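Local coordinates for protein soluble lytic transglycosylase B3 (Pseudomonas aeruginosa, PDB 5ANZ) that probably cleaves bacterial peptidoglycan as a lytic transglycosylase in cell-wall turnover, and binds a calcium ion, at residues Pro106-Gln111 / Gly337-Ser342; Gly124-Arg129 / Ala234-Ala239; Val138-Met143 / Ser330-Ala335; Leu304-Ala307 / Ala313-Val316. All coordinates share one frame; numbering follows the deposited sequence. Where two conformers were deposited one is given.

Overall arrangement
Interaction 1 opens first along the chain, on helix 106-118, and closes last, on helix 330-343, so the loop it spans takes in the other three. Helix 120-130 then leads into interaction 2, which closes on helix 231-244 near the calcium site. Before it closes, helix 134-145 has already opened interaction 3, whose other half is the start of helix 330-343; interactions 2 and 3 therefore cross. Interaction 4 is a short hairpin closure within the span of interaction 3. Helix 134-145 lies between helix 231-244 and helix 330-343 and touches both, while helix 330-343 also packs on the hairpin, tying the helical core to the five-stranded sheet.

Interaction 1 of 4, residues Pro106-Gln111 / Gly337-Ser342; sequences PLRVRQ and GLLADS
Ser342, whose CB faces Val109 across the two helices, turns its hydroxyl back onto its own helix, where OG donates to Leu338 O at 2.7 Å. The same carbonyl oxygen takes the backbone bond from Ser342 N at 2.8 Å, so two donors of one residue grip it, from opposite faces of the carbonyl plane; OG is tilted 34° out of that plane. With the hydroxyl occupied, what Ser342 offers to its neighbour is the CB carbon and its own carbonyl oxygen. Val109 straddles this spot with both methyls: CG2 lies 3.9 Å from Ser342 CB, while CG1 comes 3.8 Å from Ser342 O. Val109 CG2 also reaches Leu339 CD1 at 4.0 Å, the two side chains running past each other in opposite directions.

Leu339 reaches over because its CG stands anti to the backbone N (chi1 -180°), which brings its branched end closer than its CB would suggest. Its other methyl, CD2, meets the aliphatic part of Arg108, 4.0 Å from CD, with the two chains crossing at about a right angle. The arginine chain bends about its CG-CD bond (chi3), and its NH1 donates to Ala103 O in helix 96-103; a PEG molecule lies about 4 Å from the side chain. Leu339 further rests on helix 134-145 and on Leu104. No hydrogen bond joins the two segments themselves, whose axes pass 9.8 Å apart at a crossing angle of -60°: this is oblique helix-on-helix packing in the largely helical, lysozyme-like transglycosylase domain.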
loop_
_atom_site.group_PDB
_atom_site.type_symbol
_atom_site.label_atom_id
_atom_site.label_comp_id
_atom_site.label_asym_id
_atom_site.label_seq_id
_atom_site.Cartn_x
_atom_site.Cartn_y
_atom_site.Cartn_z
ATOM N N PRO A 106 -13.642 -4.312 -13.933
ATOM C CA PRO A 106 -13.361 -5.185 -15.080
ATOM C C PRO A 106 -12.434 -4.526 -16.102
ATOM O O PRO A 106 -11.693 -5.198 -16.790
ATOM C CB PRO A 106 -14.753 -5.432 -15.686
ATOM C CG PRO A 106 -15.685 -5.272 -14.535
ATOM C CD PRO A 106 -15.087 -4.201 -13.658
ATOM N N LEU A 107 -12.490 -3.207 -16.214
ATOM C CA LEU A 107 -11.601 -2.533 -17.149
ATOM C C LEU A 107 -10.128 -2.689 -16.726
ATOM O O LEU A 107 -9.254 -2.881 -17.579
ATOM C CB LEU A 107 -11.988 -1.061 -17.268
ATOM C CG LEU A 107 -13.423 -0.890 -17.786
ATOM C CD1 LEU A 107 -13.926 0.541 -17.588
ATOM C CD2 LEU A 107 -13.516 -1.307 -19.256
ATOM N N ARG A 108 -9.854 -2.644 -15.425
ATOM C CA ARG A 108 -8.476 -2.825 -14.959
ATOM C C ARG A 108 -8.058 -4.286 -15.094
ATOM O O ARG A 108 -6.907 -4.588 -15.408
ATOM C CB ARG A 108 -8.289 -2.360 -13.511
ATOM C CG ARG A 108 -6.825 -2.510 -13.027
ATOM C CD ARG A 108 -6.508 -1.726 -11.735
ATOM N NE ARG A 108 -6.582 -0.278 -11.948
ATOM C CZ ARG A 108 -7.616 0.486 -11.606
ATOM N NH1 ARG A 108 -8.672 -0.050 -11.007
ATOM N NH2 ARG A 108 -7.596 1.790 -11.863
ATOM N N VAL A 109 -8.982 -5.202 -14.838
ATOM C CA VAL A 109 -8.668 -6.623 -15.003
ATOM C C VAL A 109 -8.306 -6.902 -16.455
ATOM O O VAL A 109 -7.276 -7.514 -16.752
ATOM C CB VAL A 109 -9.859 -7.530 -14.599
ATOM C CG1 VAL A 109 -9.555 -9.003 -14.874
ATOM C CG2 VAL A 109 -10.240 -7.295 -13.138
ATOM N N ARG A 110 -9.147 -6.452 -17.384
ATOM C CA ARG A 110 -8.862 -6.769 -18.770
ATOM C C ARG A 110 -7.594 -6.066 -19.253
ATOM O O ARG A 110 -6.859 -6.640 -20.053
ATOM C CB ARG A 110 -10.046 -6.427 -19.676
ATOM C CG ARG A 110 -10.335 -4.974 -19.858
ATOM C CD ARG A 110 -11.527 -4.827 -20.804
ATOM N NE ARG A 110 -11.648 -3.466 -21.305
ATOM C CZ ARG A 110 -12.522 -3.087 -22.225
ATOM N NH1 ARG A 110 -13.357 -3.971 -22.749
ATOM N NH2 ARG A 110 -12.552 -1.825 -22.623
ATOM N N GLN A 111 -7.302 -4.862 -18.751
ATOM C CA GLN A 111 -6.072 -4.184 -19.189
ATOM C C GLN A 111 -4.848 -4.966 -18.703
ATOM O O GLN A 111 -3.852 -5.076 -19.423
ATOM C CB GLN A 111 -6.002 -2.738 -18.682
ATOM C CG GLN A 111 -6.829 -1.725 -19.447
ATOM C CD GLN A 111 -6.722 -0.320 -18.854
ATOM O OE1 GLN A 111 -6.414 -0.150 -17.670
ATOM N NE2 GLN A 111 -6.974 0.690 -19.680
ATOM N N GLY A 337 -3.888 -8.774 -4.265
ATOM C CA GLY A 337 -4.054 -10.217 -4.348
ATOM C C GLY A 337 -5.251 -10.622 -5.196
ATOM O O GLY A 337 -5.162 -11.507 -6.045
ATOM N N LEU A 338 -6.382 -9.966 -4.949
ATOM C CA LEU A 338 -7.592 -10.266 -5.732
ATOM C C LEU A 338 -7.462 -9.862 -7.204
ATOM O O LEU A 338 -8.015 -10.521 -8.087
ATOM C CB LEU A 338 -8.818 -9.577 -5.123
ATOM C CG LEU A 338 -9.242 -10.079 -3.738
ATOM C CD1 LEU A 338 -10.275 -9.138 -3.140
ATOM C CD2 LEU A 338 -9.792 -11.517 -3.816
ATOM N N LEU A 339 -6.741 -8.778 -7.482
ATOM C CA LEU A 339 -6.517 -8.404 -8.875
ATOM C C LEU A 339 -5.656 -9.460 -9.582
ATOM O O LEU A 339 -5.949 -9.878 -10.705
ATOM C CB LEU A 339 -5.851 -7.031 -8.971
ATOM C CG LEU A 339 -5.574 -6.535 -10.387
ATOM C CD1 LEU A 339 -6.852 -6.463 -11.241
ATOM C CD2 LEU A 339 -4.921 -5.157 -10.301
ATOM N N ALA A 340 -4.578 -9.883 -8.922
ATOM C CA ALA A 340 -3.738 -10.932 -9.494
ATOM C C ALA A 340 -4.567 -12.180 -9.750
ATOM O O ALA A 340 -4.486 -12.774 -10.818
ATOM C CB ALA A 340 -2.576 -11.249 -8.562
ATOM N N ASP A 341 -5.399 -12.553 -8.774
ATOM C CA ASP A 341 -6.290 -13.711 -8.974
ATOM C C ASP A 341 -7.264 -13.515 -10.145
ATOM O O ASP A 341 -7.585 -14.450 -10.885
ATOM C CB ASP A 341 -7.115 -13.972 -7.709
ATOM C CG ASP A 341 -6.285 -14.483 -6.539
ATOM O OD1 ASP A 341 -5.086 -14.787 -6.722
ATOM O OD2 ASP A 341 -6.871 -14.619 -5.435
ATOM N N SER A 342 -7.763 -12.293 -10.283
ATOM C CA SER A 342 -8.743 -11.986 -11.327
ATOM C C SER A 342 -8.209 -12.214 -12.738
ATOM O O SER A 342 -8.956 -12.521 -13.657
ATOM C CB SER A 342 -9.208 -10.535 -11.207
ATOM O OG SER A 342 -9.867 -10.285 -9.981
#

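Interaction 2 of 4, residues Gly124-Arg129 / Ala234-Ala239; sequences GEVDAR and ALASTA
Within 124-129, Val126 alone meets 234-239, pointing at helix 231-244 and setting one methyl on each of two alanines. CG2 rests on Ala236, 4.0 Å from its CA and 4.1 Å from its CB. CG1, anti to the backbone N (chi1 167°), goes one turn further on and approaches Ala239 CB to 3.3 Å, tighter than usual van der Waals contact, so the exact value is doubtful. The same methyl lies 4.0 Å from Leu235 O.

Moving outward, the rest of helix 120-130 adds to the interface: Leu235 packs on Ile122 and Leu123, and both alanines touch Tyr130. Leu235 also packs on Val137 and Trp141 of helix 134-145. On the far side of helix 231-244, Ser237 OG is hydrogen-bonded to Asp233 O and Val217 N; Asp233 is a ligand of the calcium ion, which sits about 9 Å from the Ala236 side chain. Thr238 OG1 donates to Ala234 O at 2.9 Å, within its own helix.

The two helices run nearly parallel, 21° apart. No polar bond forms across them here, so between these two segments the join is apolar, one branched side chain against two alanines and a backbone carbonyl.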
loop_
_atom_site.group_PDB
_atom_site.type_symbol
_atom_site.label_atom_id
_atom_site.label_comp_id
_atom_site.label_asym_id
_atom_site.label_seq_id
_atom_site.Cartn_x
_atom_site.Cartn_y
_atom_site.Cartn_z
ATOM N N GLY A 124 8.172 -13.393 -18.461
ATOM C CA GLY A 124 8.694 -14.739 -18.286
ATOM C C GLY A 124 10.121 -14.699 -17.782
ATOM O O GLY A 124 10.495 -15.439 -16.878
ATOM N N GLU A 125 10.923 -13.822 -18.375
ATOM C CA GLU A 125 12.311 -13.657 -17.973
ATOM C C GLU A 125 12.408 -13.069 -16.560
ATOM O O GLU A 125 13.312 -13.408 -15.799
ATOM C CB GLU A 125 13.052 -12.783 -18.989
ATOM C CG GLU A 125 13.104 -13.445 -20.364
ATOM C CD GLU A 125 13.734 -12.582 -21.444
ATOM O OE1 GLU A 125 13.768 -11.345 -21.287
ATOM O OE2 GLU A 125 14.198 -13.153 -22.456
ATOM N N VAL A 126 11.462 -12.203 -16.209
ATOM C CA VAL A 126 11.440 -11.602 -14.880
ATOM C C VAL A 126 10.941 -12.598 -13.835
ATOM O O VAL A 126 11.546 -12.730 -12.776
ATOM C CB VAL A 126 10.553 -10.342 -14.855
ATOM C CG1 VAL A 126 10.272 -9.915 -13.422
ATOM C CG2 VAL A 126 11.217 -9.209 -15.644
ATOM N N ASP A 127 9.822 -13.258 -14.148
ATOM C CA ASP A 127 9.214 -14.321 -13.334
ATOM C C ASP A 127 10.270 -15.366 -12.996
ATOM O O ASP A 127 10.330 -15.854 -11.867
ATOM C CB ASP A 127 8.015 -14.947 -14.096
ATOM C CG ASP A 127 7.212 -15.973 -13.276
ATOM O OD1 ASP A 127 7.818 -16.905 -12.699
ATOM O OD2 ASP A 127 5.946 -15.880 -13.272
ATOM N N ALA A 128 11.109 -15.688 -13.979
ATOM C CA ALA A 128 12.131 -16.714 -13.827
ATOM C C ALA A 128 13.409 -16.217 -13.148
ATOM O O ALA A 128 14.028 -16.957 -12.382
ATOM C CB ALA A 128 12.465 -17.325 -15.189
ATOM N N ARG A 129 13.814 -14.978 -13.415
ATOM C CA ARG A 129 15.044 -14.460 -12.814
ATOM C C ARG A 129 14.888 -14.090 -11.330
ATOM O O ARG A 129 15.821 -14.261 -10.542
ATOM C CB ARG A 129 15.560 -13.241 -13.584
ATOM C CG ARG A 129 16.604 -12.465 -12.807
ATOM C CD ARG A 129 17.586 -11.733 -13.697
ATOM N NE ARG A 129 18.777 -11.340 -12.944
ATOM C CZ ARG A 129 19.750 -10.569 -13.423
ATOM N NH1 ARG A 129 19.678 -10.097 -14.661
ATOM N NH2 ARG A 129 20.792 -10.266 -12.662
ATOM N N ALA A 234 10.802 -1.309 -15.434
ATOM C CA ALA A 234 9.739 -1.166 -14.439
ATOM C C ALA A 234 9.310 -2.511 -13.866
ATOM O O ALA A 234 9.181 -2.654 -12.657
ATOM C CB ALA A 234 8.514 -0.462 -15.057
ATOM N N LEU A 235 9.062 -3.473 -14.747
ATOM C CA LEU A 235 8.592 -4.785 -14.314
ATOM C C LEU A 235 9.678 -5.508 -13.503
ATOM O O LEU A 235 9.385 -6.109 -12.473
ATOM C CB LEU A 235 8.147 -5.621 -15.525
ATOM C CG LEU A 235 6.922 -5.049 -16.270
ATOM C CD1 LEU A 235 6.678 -5.786 -17.614
ATOM C CD2 LEU A 235 5.686 -5.093 -15.370
ATOM N N ALA A 236 10.918 -5.431 -13.959
ATOM C CA ALA A 236 11.994 -6.089 -13.222
ATOM C C ALA A 236 12.195 -5.425 -11.868
ATOM O O ALA A 236 12.492 -6.115 -10.876
ATOM C CB ALA A 236 13.275 -6.061 -14.023
ATOM N N SER A 237 12.052 -4.097 -11.823
ATOM C CA SER A 237 12.198 -3.367 -10.573
ATOM C C SER A 237 11.124 -3.780 -9.578
ATOM O O SER A 237 11.404 -3.995 -8.398
ATOM C CB SER A 237 12.145 -1.846 -10.809
ATOM O OG SER A 237 13.214 -1.429 -11.638
ATOM N N THR A 238 9.892 -3.899 -10.058
ATOM C CA THR A 238 8.785 -4.307 -9.206
ATOM C C THR A 238 9.050 -5.686 -8.626
ATOM O O THR A 238 8.846 -5.918 -7.431
ATOM C CB THR A 238 7.480 -4.313 -9.993
ATOM O OG1 THR A 238 7.243 -2.991 -10.496
ATOM C CG2 THR A 238 6.295 -4.752 -9.102
ATOM N N ALA A 239 9.508 -6.596 -9.480
ATOM C CA ALA A 239 9.772 -7.968 -9.059
ATOM C C ALA A 239 10.909 -8.015 -8.049
ATOM O O ALA A 239 10.855 -8.746 -7.067
ATOM C CB ALA A 239 10.108 -8.842 -10.272
#

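Interaction 3 of 4, residues Val138-Met143 / Ser330-Ala335; sequences VAIWGM and SAYALA
Tyr332 and Ile140 meet at about a right angle where helix 134-145 passes the start of helix 330-343, deep in the lysozyme-like domain. The tyrosine stretches across between the helices because its CG is anti to the backbone N (chi1 170°), carrying the ring well beyond its CB. Its hydroxyl end comes down on the isoleucine: OH is 3.5 Å from Ile140 CD1 and 4.0 Å from Ile140 CG2, so CD1 makes the closer contact with the oxygen and CG2 a looser one. The hydroxyl also has a weak hydrogen bond to OE2 of Glu144, the residue after Met143. Further along the ring, Met143 CB lies 4.0 Å from Tyr332 CE2.

Ile140 also touches Tyr326, and Tyr332 packs against it too; the contact thus borders a residue that binds N-acetylglucosamine in a structure of this protein, though no sugar is bound here. A PEG molecule sits about 4 Å from the Met143 side chain.

The axes of the two segments pass 10.8 Å apart, at 128° between their directions, and long side chains bridge that distance. Met143 does so at its far end as well. Its chain folds at chi2 and chi3 past the tyrosine to reach the next turn of helix 330-343, where CE lies 3.6 Å from Ala335 CB and SD 4.1 Å from that same carbon.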
loop_
_atom_site.group_PDB
_atom_site.type_symbol
_atom_site.label_atom_id
_atom_site.label_comp_id
_atom_site.label_asym_id
_atom_site.label_seq_id
_atom_site.Cartn_x
_atom_site.Cartn_y
_atom_site.Cartn_z
ATOM N N VAL A 138 2.253 -7.769 -12.322
ATOM C CA VAL A 138 1.332 -6.977 -13.119
ATOM C C VAL A 138 0.212 -6.381 -12.253
ATOM O O VAL A 138 -0.225 -5.264 -12.493
ATOM C CB VAL A 138 0.758 -7.803 -14.294
ATOM C CG1 VAL A 138 -0.407 -7.072 -14.982
ATOM C CG2 VAL A 138 1.885 -8.086 -15.320
ATOM N N ALA A 139 -0.226 -7.094 -11.214
ATOM C CA ALA A 139 -1.247 -6.524 -10.347
ATOM C C ALA A 139 -0.728 -5.293 -9.618
ATOM O O ALA A 139 -1.444 -4.315 -9.465
ATOM C CB ALA A 139 -1.752 -7.578 -9.341
ATOM N N ILE A 140 0.515 -5.346 -9.150
ATOM C CA ILE A 140 1.095 -4.188 -8.456
ATOM C C ILE A 140 1.171 -3.006 -9.436
ATOM O O ILE A 140 0.843 -1.862 -9.090
ATOM C CB ILE A 140 2.498 -4.520 -7.901
ATOM C CG1 ILE A 140 2.426 -5.516 -6.725
ATOM C CG2 ILE A 140 3.241 -3.216 -7.483
ATOM C CD1 ILE A 140 2.086 -4.934 -5.348
ATOM N N TRP A 141 1.613 -3.300 -10.650
ATOM C CA TRP A 141 1.734 -2.301 -11.695
ATOM C C TRP A 141 0.372 -1.644 -11.960
ATOM O O TRP A 141 0.258 -0.434 -12.117
ATOM C CB TRP A 141 2.252 -2.980 -12.958
ATOM C CG TRP A 141 2.724 -2.122 -14.091
ATOM C CD1 TRP A 141 3.193 -0.831 -14.050
ATOM C CD2 TRP A 141 2.812 -2.542 -15.451
ATOM N NE1 TRP A 141 3.573 -0.440 -15.323
ATOM C CE2 TRP A 141 3.341 -1.472 -16.193
ATOM C CE3 TRP A 141 2.508 -3.741 -16.116
ATOM C CZ2 TRP A 141 3.563 -1.559 -17.567
ATOM C CZ3 TRP A 141 2.742 -3.833 -17.467
ATOM C CH2 TRP A 141 3.258 -2.749 -18.184
ATOM N N GLY A 142 -0.674 -2.455 -12.009
ATOM C CA GLY A 142 -2.025 -1.928 -12.166
ATOM C C GLY A 142 -2.455 -1.044 -11.004
ATOM O O GLY A 142 -3.038 0.022 -11.207
ATOM N N MET A 143 -2.186 -1.494 -9.779
ATOM C CA MET A 143 -2.598 -0.742 -8.599
ATOM C C MET A 143 -1.778 0.533 -8.404
ATOM O O MET A 143 -2.296 1.525 -7.895
ATOM C CB MET A 143 -2.506 -1.620 -7.336
ATOM C CG MET A 143 -3.583 -2.697 -7.261
ATOM S SD MET A 143 -5.251 -2.037 -7.208
ATOM C CE MET A 143 -5.195 -1.232 -5.599
ATOM N N SER A 330 -3.880 -2.824 4.467
ATOM C CA SER A 330 -4.439 -4.149 4.240
ATOM C C SER A 330 -5.450 -4.127 3.098
ATOM O O SER A 330 -5.578 -5.108 2.374
ATOM C CB SER A 330 -5.085 -4.701 5.515
ATOM O OG SER A 330 -4.099 -5.000 6.487
ATOM N N ALA A 331 -6.153 -3.012 2.920
ATOM C CA ALA A 331 -7.100 -2.909 1.798
ATOM C C ALA A 331 -6.342 -2.964 0.456
ATOM O O ALA A 331 -6.730 -3.678 -0.472
ATOM C CB ALA A 331 -7.913 -1.643 1.893
ATOM N N TYR A 332 -5.253 -2.217 0.377
ATOM C CA TYR A 332 -4.389 -2.248 -0.804
ATOM C C TYR A 332 -3.880 -3.642 -1.091
ATOM O O TYR A 332 -3.940 -4.123 -2.222
ATOM C CB TYR A 332 -3.206 -1.304 -0.609
ATOM C CG TYR A 332 -2.119 -1.447 -1.667
ATOM C CD1 TYR A 332 -1.098 -2.378 -1.522
ATOM C CD2 TYR A 332 -2.091 -0.624 -2.785
ATOM C CE1 TYR A 332 -0.084 -2.493 -2.468
ATOM C CE2 TYR A 332 -1.084 -0.738 -3.738
ATOM C CZ TYR A 332 -0.092 -1.682 -3.572
ATOM O OH TYR A 332 0.926 -1.797 -4.499
ATOM N N ALA A 333 -3.366 -4.312 -0.063
ATOM C CA ALA A 333 -2.772 -5.624 -0.291
ATOM C C ALA A 333 -3.848 -6.638 -0.674
ATOM O O ALA A 333 -3.612 -7.489 -1.526
ATOM C CB ALA A 333 -1.980 -6.084 0.942
ATOM N N LEU A 334 -5.045 -6.512 -0.097
ATOM C CA LEU A 334 -6.151 -7.381 -0.509
ATOM C C LEU A 334 -6.506 -7.138 -1.980
ATOM O O LEU A 334 -6.700 -8.104 -2.750
ATOM C CB LEU A 334 -7.367 -7.150 0.400
ATOM C CG LEU A 334 -8.582 -8.040 0.154
ATOM C CD1 LEU A 334 -8.216 -9.511 0.222
ATOM C CD2 LEU A 334 -9.633 -7.697 1.213
ATOM N N ALA A 335 -6.534 -5.863 -2.382
ATOM C CA ALA A 335 -6.824 -5.507 -3.780
ATOM C C ALA A 335 -5.787 -6.103 -4.714
ATOM O O ALA A 335 -6.127 -6.665 -5.756
ATOM C CB ALA A 335 -6.884 -3.991 -3.973
#

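Interaction 4 of 4, residues Leu304-Ala307 / Ala313-Val316; sequences LLPA and AFLV
Leu304 and Phe314 face each other as an antiparallel hydrogen-bonded pair, and their two backbone bonds are the polar part of the contact. Leu304 N donates to Phe314 O at 2.8 Å, almost straight (176° at the hydrogen). In return Phe314 N donates to Leu304 O at 2.9 Å, approaching in the carbonyl plane. Leu304 O collects a weaker partner as well, the CA-H of Ala313, with a carbon-to-oxygen distance of 3.5 Å.

The apolar contacts divide between the two sides of the pair. On the Leu304 and Phe314 side, Leu304 CD2 reaches diagonally to Val316 CG1 at 4.2 Å. Here too the Phe314 ring turns its edge to Pro306, whose CG sits 4.0 Å from CE1, near the ring plane; proline and phenylalanine cross at about a right angle. On the other side, Leu305 starts away from the strand, but with CG anti to its carbonyl carbon (chi1 -71°) it curls back so that CD2 presses on Ala313 CB at 3.5 Å, a tight fit.

Helix 330-343 covers the first side: Ser330 touches Leu304, and Leu334 meets both Pro306 and Phe314. Strand 254-258 flanks 313-316 on the side away from 300-304, with backbone bonding between Val257 and Ala313. With strands 300-304 and 313-316 adjacent and antiparallel, this is the closing end of a beta hairpin in a five-stranded antiparallel sheet.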
loop_
_atom_site.group_PDB
_atom_site.type_symbol
_atom_site.label_atom_id
_atom_site.label_comp_id
_atom_site.label_asym_id
_atom_site.label_seq_id
_atom_site.Cartn_x
_atom_site.Cartn_y
_atom_site.Cartn_z
ATOM N N LEU A 304 -7.782 -11.964 8.349
ATOM C CA LEU A 304 -8.182 -10.616 7.979
ATOM C C LEU A 304 -9.705 -10.489 7.824
ATOM O O LEU A 304 -10.330 -11.265 7.094
ATOM C CB LEU A 304 -7.487 -10.215 6.679
ATOM C CG LEU A 304 -7.741 -8.839 6.072
ATOM C CD1 LEU A 304 -7.107 -7.731 6.896
ATOM C CD2 LEU A 304 -7.200 -8.830 4.653
ATOM N N LEU A 305 -10.291 -9.519 8.524
ATOM C CA LEU A 305 -11.725 -9.230 8.426
ATOM C C LEU A 305 -11.950 -7.775 8.012
ATOM O O LEU A 305 -12.179 -6.924 8.872
ATOM C CB LEU A 305 -12.433 -9.470 9.762
ATOM C CG LEU A 305 -12.643 -10.877 10.311
ATOM C CD1 LEU A 305 -13.159 -10.803 11.741
ATOM C CD2 LEU A 305 -13.628 -11.628 9.434
ATOM N N PRO A 306 -11.904 -7.488 6.705
ATOM C CA PRO A 306 -11.895 -6.087 6.262
ATOM C C PRO A 306 -13.152 -5.289 6.648
ATOM O O PRO A 306 -13.077 -4.062 6.731
ATOM C CB PRO A 306 -11.763 -6.191 4.735
ATOM C CG PRO A 306 -12.107 -7.599 4.388
ATOM C CD PRO A 306 -11.803 -8.442 5.588
ATOM N N ALA A 307 -14.276 -5.963 6.897
ATOM C CA ALA A 307 -15.485 -5.265 7.339
ATOM C C ALA A 307 -16.107 -5.897 8.579
ATOM O O ALA A 307 -17.330 -5.893 8.736
ATOM C CB ALA A 307 -16.502 -5.219 6.207
ATOM N N ALA A 313 -14.116 -13.120 5.320
ATOM C CA ALA A 313 -12.900 -13.383 6.084
ATOM C C ALA A 313 -11.850 -14.008 5.177
ATOM O O ALA A 313 -12.185 -14.787 4.275
ATOM C CB ALA A 313 -13.194 -14.285 7.266
ATOM N N PHE A 314 -10.588 -13.647 5.406
ATOM C CA PHE A 314 -9.485 -14.167 4.610
ATOM C C PHE A 314 -8.382 -14.672 5.515
ATOM O O PHE A 314 -8.129 -14.067 6.554
ATOM C CB PHE A 314 -8.923 -13.075 3.692
ATOM C CG PHE A 314 -9.929 -12.528 2.727
ATOM C CD1 PHE A 314 -10.766 -11.488 3.093
ATOM C CD2 PHE A 314 -10.037 -13.050 1.458
ATOM C CE1 PHE A 314 -11.699 -10.980 2.200
ATOM C CE2 PHE A 314 -10.980 -12.544 0.557
ATOM C CZ PHE A 314 -11.806 -11.505 0.935
ATOM N N LEU A 315 -7.716 -15.759 5.131
ATOM C CA LEU A 315 -6.436 -16.082 5.759
ATOM C C LEU A 315 -5.371 -15.510 4.854
ATOM O O LEU A 315 -5.406 -15.760 3.654
ATOM C CB LEU A 315 -6.233 -17.583 5.937
ATOM C CG LEU A 315 -7.061 -18.184 7.063
ATOM C CD1 LEU A 315 -6.817 -19.677 7.162
ATOM C CD2 LEU A 315 -6.707 -17.486 8.374
ATOM N N VAL A 316 -4.431 -14.747 5.407
ATOM C CA VAL A 316 -3.401 -14.153 4.563
ATOM C C VAL A 316 -2.019 -14.655 4.971
ATOM O O VAL A 316 -1.708 -14.819 6.150
ATOM C CB VAL A 316 -3.459 -12.622 4.581
ATOM C CG1 VAL A 316 -4.800 -12.156 4.014
ATOM C CG2 VAL A 316 -3.252 -12.060 5.987
#